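Local structure of putative lipoprotein (Bacteroides fragilis, 3QNK) at residues K150-K161 with L187-R197. The protein is of unknown specificity but, as a SusD-like outer-membrane lipoprotein, probably binds glycans at the cell surface for uptake by a partner transporter. Numbering follows the deposited sequence.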
# COMPACT_ATOMS: atom_id res chain seq x y z
N LYS B 150 -14.49 22.48 -7.72
CA LYS B 150 -15.84 22.92 -7.34
C LYS B 150 -16.81 21.75 -7.35
O LYS B 150 -17.54 21.58 -6.37
CB LYS B 150 -16.37 24.06 -8.25
CG LYS B 150 -17.38 24.98 -7.55
CD LYS B 150 -16.70 25.96 -6.53
CE LYS B 150 -17.64 26.82 -5.71
NZ LYS B 150 -16.91 27.65 -4.70
N GLU B 151 -16.77 20.91 -8.42
CA GLU B 151 -17.59 19.71 -8.58
C GLU B 151 -17.34 18.70 -7.45
O GLU B 151 -18.27 18.07 -6.94
CB GLU B 151 -17.25 19.04 -9.89
CG GLU B 151 -18.28 19.15 -10.98
CD GLU B 151 -18.04 18.10 -12.05
OE1 GLU B 151 -17.01 18.17 -12.76
OE2 GLU B 151 -18.86 17.15 -12.11
N CYS B 152 -16.07 18.53 -7.08
CA CYS B 152 -15.64 17.62 -6.03
C CYS B 152 -16.17 18.11 -4.67
O CYS B 152 -16.76 17.31 -3.94
CB CYS B 152 -14.12 17.48 -6.04
SG CYS B 152 -13.48 16.69 -7.55
N TYR B 153 -16.08 19.44 -4.40
CA TYR B 153 -16.62 20.00 -3.16
C TYR B 153 -18.15 19.84 -3.14
O TYR B 153 -18.70 19.52 -2.09
CB TYR B 153 -16.21 21.47 -2.97
CG TYR B 153 -14.84 21.61 -2.34
CD1 TYR B 153 -14.62 21.23 -1.02
CD2 TYR B 153 -13.77 22.11 -3.06
CE1 TYR B 153 -13.35 21.36 -0.44
CE2 TYR B 153 -12.51 22.25 -2.49
CZ TYR B 153 -12.30 21.87 -1.18
OH TYR B 153 -11.03 21.98 -0.66
N ASP B 154 -18.82 19.95 -4.32
CA ASP B 154 -20.26 19.73 -4.47
C ASP B 154 -20.61 18.27 -4.13
O ASP B 154 -21.56 18.04 -3.39
CB ASP B 154 -20.74 20.06 -5.89
CG ASP B 154 -20.80 21.52 -6.25
OD1 ASP B 154 -20.74 22.37 -5.33
OD2 ASP B 154 -21.00 21.82 -7.45
N PHE B 155 -19.82 17.30 -4.65
CA PHE B 155 -20.01 15.87 -4.39
C PHE B 155 -19.92 15.58 -2.89
O PHE B 155 -20.86 15.00 -2.34
CB PHE B 155 -18.97 15.02 -5.17
CG PHE B 155 -19.21 13.54 -5.17
CD1 PHE B 155 -18.81 12.75 -4.09
CD2 PHE B 155 -19.78 12.91 -6.26
CE1 PHE B 155 -19.03 11.37 -4.09
CE2 PHE B 155 -19.97 11.53 -6.27
CZ PHE B 155 -19.60 10.78 -5.18
N ILE B 156 -18.84 16.03 -2.22
CA ILE B 156 -18.60 15.86 -0.78
C ILE B 156 -19.77 16.43 0.01
O ILE B 156 -20.33 15.75 0.88
CB ILE B 156 -17.25 16.49 -0.32
CG1 ILE B 156 -16.03 15.80 -0.99
CG2 ILE B 156 -17.11 16.45 1.20
CD1 ILE B 156 -14.79 16.66 -1.02
N LEU B 157 -20.17 17.66 -0.32
CA LEU B 157 -21.24 18.35 0.40
C LEU B 157 -22.61 17.73 0.16
O LEU B 157 -23.44 17.77 1.06
CB LEU B 157 -21.24 19.85 0.05
CG LEU B 157 -20.01 20.63 0.58
CD1 LEU B 157 -19.90 22.00 -0.03
CD2 LEU B 157 -20.02 20.68 2.09
N GLU B 158 -22.85 17.10 -1.01
CA GLU B 158 -24.12 16.42 -1.24
C GLU B 158 -24.20 15.16 -0.38
O GLU B 158 -25.25 14.89 0.19
CB GLU B 158 -24.33 16.10 -2.72
CG GLU B 158 -25.46 16.92 -3.31
CD GLU B 158 -26.83 16.77 -2.66
OE1 GLU B 158 -27.39 15.65 -2.70
OE2 GLU B 158 -27.35 17.78 -2.12
N ASP B 159 -23.06 14.46 -0.21
CA ASP B 159 -22.93 13.27 0.66
C ASP B 159 -23.18 13.65 2.11
O ASP B 159 -23.91 12.94 2.80
CB ASP B 159 -21.54 12.60 0.51
CG ASP B 159 -21.46 11.40 -0.43
OD1 ASP B 159 -22.53 10.86 -0.80
OD2 ASP B 159 -20.33 10.97 -0.77
N LEU B 160 -22.61 14.79 2.57
CA LEU B 160 -22.78 15.28 3.93
C LEU B 160 -24.18 15.80 4.17
O LEU B 160 -24.69 15.65 5.28
CB LEU B 160 -21.73 16.32 4.31
CG LEU B 160 -20.30 15.78 4.46
CD1 LEU B 160 -19.30 16.89 4.48
CD2 LEU B 160 -20.17 14.87 5.69
N LYS B 161 -24.84 16.36 3.12
CA LYS B 161 -26.24 16.79 3.23
C LYS B 161 -27.10 15.56 3.49
O LYS B 161 -27.93 15.60 4.41
CB LYS B 161 -26.72 17.53 1.96
CG LYS B 161 -28.20 17.84 1.97
CD LYS B 161 -28.63 18.79 0.87
CE LYS B 161 -30.09 18.64 0.48
NZ LYS B 161 -30.29 17.63 -0.61
N LEU B 187 -18.35 18.42 9.84
CA LEU B 187 -17.48 18.21 8.69
C LEU B 187 -17.90 19.12 7.55
O LEU B 187 -17.03 19.73 6.94
CB LEU B 187 -17.40 16.74 8.23
CG LEU B 187 -16.30 16.37 7.18
CD1 LEU B 187 -14.91 16.75 7.63
CD2 LEU B 187 -16.32 14.89 6.83
N LYS B 188 -19.23 19.29 7.35
CA LYS B 188 -19.81 20.14 6.32
C LYS B 188 -19.26 21.56 6.43
O LYS B 188 -18.75 22.08 5.44
CB LYS B 188 -21.35 20.14 6.41
CG LYS B 188 -22.10 20.43 5.11
CD LYS B 188 -23.59 20.06 5.13
CE LYS B 188 -24.43 21.04 4.32
NZ LYS B 188 -25.02 22.16 5.13
N SER B 189 -19.28 22.15 7.66
CA SER B 189 -18.78 23.52 7.90
C SER B 189 -17.30 23.67 7.51
O SER B 189 -16.96 24.71 6.94
CB SER B 189 -19.00 23.94 9.36
OG SER B 189 -18.11 23.33 10.28
N ARG B 190 -16.43 22.66 7.78
CA ARG B 190 -15.01 22.74 7.39
C ARG B 190 -14.85 22.65 5.88
O ARG B 190 -14.14 23.49 5.32
CB ARG B 190 -14.19 21.65 8.06
CG ARG B 190 -12.70 21.91 7.93
CD ARG B 190 -11.93 20.64 8.12
NE ARG B 190 -11.97 20.22 9.52
CZ ARG B 190 -11.36 19.14 10.00
NH1 ARG B 190 -10.68 18.34 9.19
NH2 ARG B 190 -11.44 18.84 11.29
N VAL B 191 -15.53 21.65 5.23
CA VAL B 191 -15.53 21.46 3.77
C VAL B 191 -16.02 22.77 3.07
O VAL B 191 -15.39 23.23 2.11
CB VAL B 191 -16.36 20.22 3.36
CG1 VAL B 191 -16.41 20.07 1.85
CG2 VAL B 191 -15.78 18.96 3.98
N GLU B 192 -17.08 23.39 3.60
CA GLU B 192 -17.62 24.65 3.09
C GLU B 192 -16.63 25.80 3.28
O GLU B 192 -16.51 26.66 2.41
CB GLU B 192 -18.96 25.00 3.75
CG GLU B 192 -20.13 24.09 3.38
CD GLU B 192 -21.36 24.13 4.28
OE1 GLU B 192 -21.20 24.41 5.49
OE2 GLU B 192 -22.48 23.87 3.78
N LEU B 193 -15.89 25.82 4.40
CA LEU B 193 -14.90 26.86 4.69
C LEU B 193 -13.71 26.74 3.75
O LEU B 193 -13.20 27.75 3.23
CB LEU B 193 -14.46 26.79 6.17
CG LEU B 193 -13.52 27.89 6.68
CD1 LEU B 193 -14.20 29.26 6.67
CD2 LEU B 193 -13.01 27.56 8.05
N TYR B 194 -13.26 25.49 3.51
CA TYR B 194 -12.16 25.17 2.60
C TYR B 194 -12.49 25.67 1.19
O TYR B 194 -11.59 26.20 0.56
CB TYR B 194 -11.83 23.65 2.64
CG TYR B 194 -10.91 23.24 3.79
CD1 TYR B 194 -10.93 23.91 5.00
CD2 TYR B 194 -9.96 22.23 3.62
CE1 TYR B 194 -10.03 23.60 6.03
CE2 TYR B 194 -9.08 21.89 4.65
CZ TYR B 194 -9.13 22.56 5.87
OH TYR B 194 -8.32 22.22 6.92
N ASP B 195 -13.78 25.64 0.76
CA ASP B 195 -14.22 26.11 -0.55
C ASP B 195 -14.82 27.55 -0.52
O ASP B 195 -15.49 27.98 -1.49
CB ASP B 195 -15.23 25.13 -1.18
CG ASP B 195 -15.38 25.33 -2.68
OD1 ASP B 195 -14.40 25.77 -3.33
OD2 ASP B 195 -16.50 25.08 -3.20
N LYS B 196 -14.57 28.29 0.57
CA LYS B 196 -14.99 29.68 0.75
C LYS B 196 -16.52 29.91 0.56
O LYS B 196 -16.95 31.00 0.15
CB LYS B 196 -14.18 30.64 -0.18
CG LYS B 196 -12.67 30.55 -0.01
CD LYS B 196 -12.01 31.72 -0.65
CE LYS B 196 -10.54 31.88 -0.32
NZ LYS B 196 -9.93 32.99 -1.12
N ARG B 197 -17.34 28.91 0.97
CA ARG B 197 -18.80 28.98 0.96
C ARG B 197 -19.25 29.48 2.33
O ARG B 197 -19.87 28.75 3.10
CB ARG B 197 -19.41 27.59 0.64
CG ARG B 197 -18.88 26.98 -0.63
CD ARG B 197 -19.58 25.69 -0.98
NE ARG B 197 -18.93 25.05 -2.12
CZ ARG B 197 -19.53 24.22 -2.97
NH1 ARG B 197 -20.82 23.92 -2.83
NH2 ARG B 197 -18.85 23.70 -3.98
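Tyr153, Leu157 and Leu160 of helix 149-166 pack against Val191 and its neighbours on helix 181-194 in an antiparallel helix pair, with a salt-bridge network at one end. The axes of the two segments run 163° apart and approach to 10.0 Å. Val191 is a knob in the hole formed by Tyr153, Ile156, Leu157 and Leu160: its CG1 meets the edge of the Tyr153 ring, 3.6 Å from CD1, as well as Ile156 CG2, and its CG2 lies between Ile156 and Leu160 CD1. Leu157 CD2 fits against Val191 CG1 and the CG atoms of Lys188 and Glu192. Farther along, Leu160 CD2 meets Leu187 CD2 at 4.0 Å. Where helix 181-194 ends, Asp195 lays CB over a face of Tyr153 in a CH-pi contact, its carboxylate stacked only 9° from the ring plane. That carboxylate, swung away from its own backbone N (chi1 -162°), lies between Tyr153 and Lys150, and its OD2 accepts Lys150 NZ at 3.0 Å as well as NE and NH2 of Arg197. End-on, Arg197 also gives NH1 and NH2 to Asp154 OD1, the latter at 2.7 Å; Leu157 CD1 covers one guanidinium face. The two aspartates thus hold the guanidinium against rotation and probably offset the nearby Lys150 charge. Lys196, at positive phi, closes helix 181-194 with a Schellman motif, and Arg197 occupies the N-cap position of helix 198-209. Such antiparallel helix pairing is characteristic of the TPR-like alpha-alpha superhelix of SusD proteins.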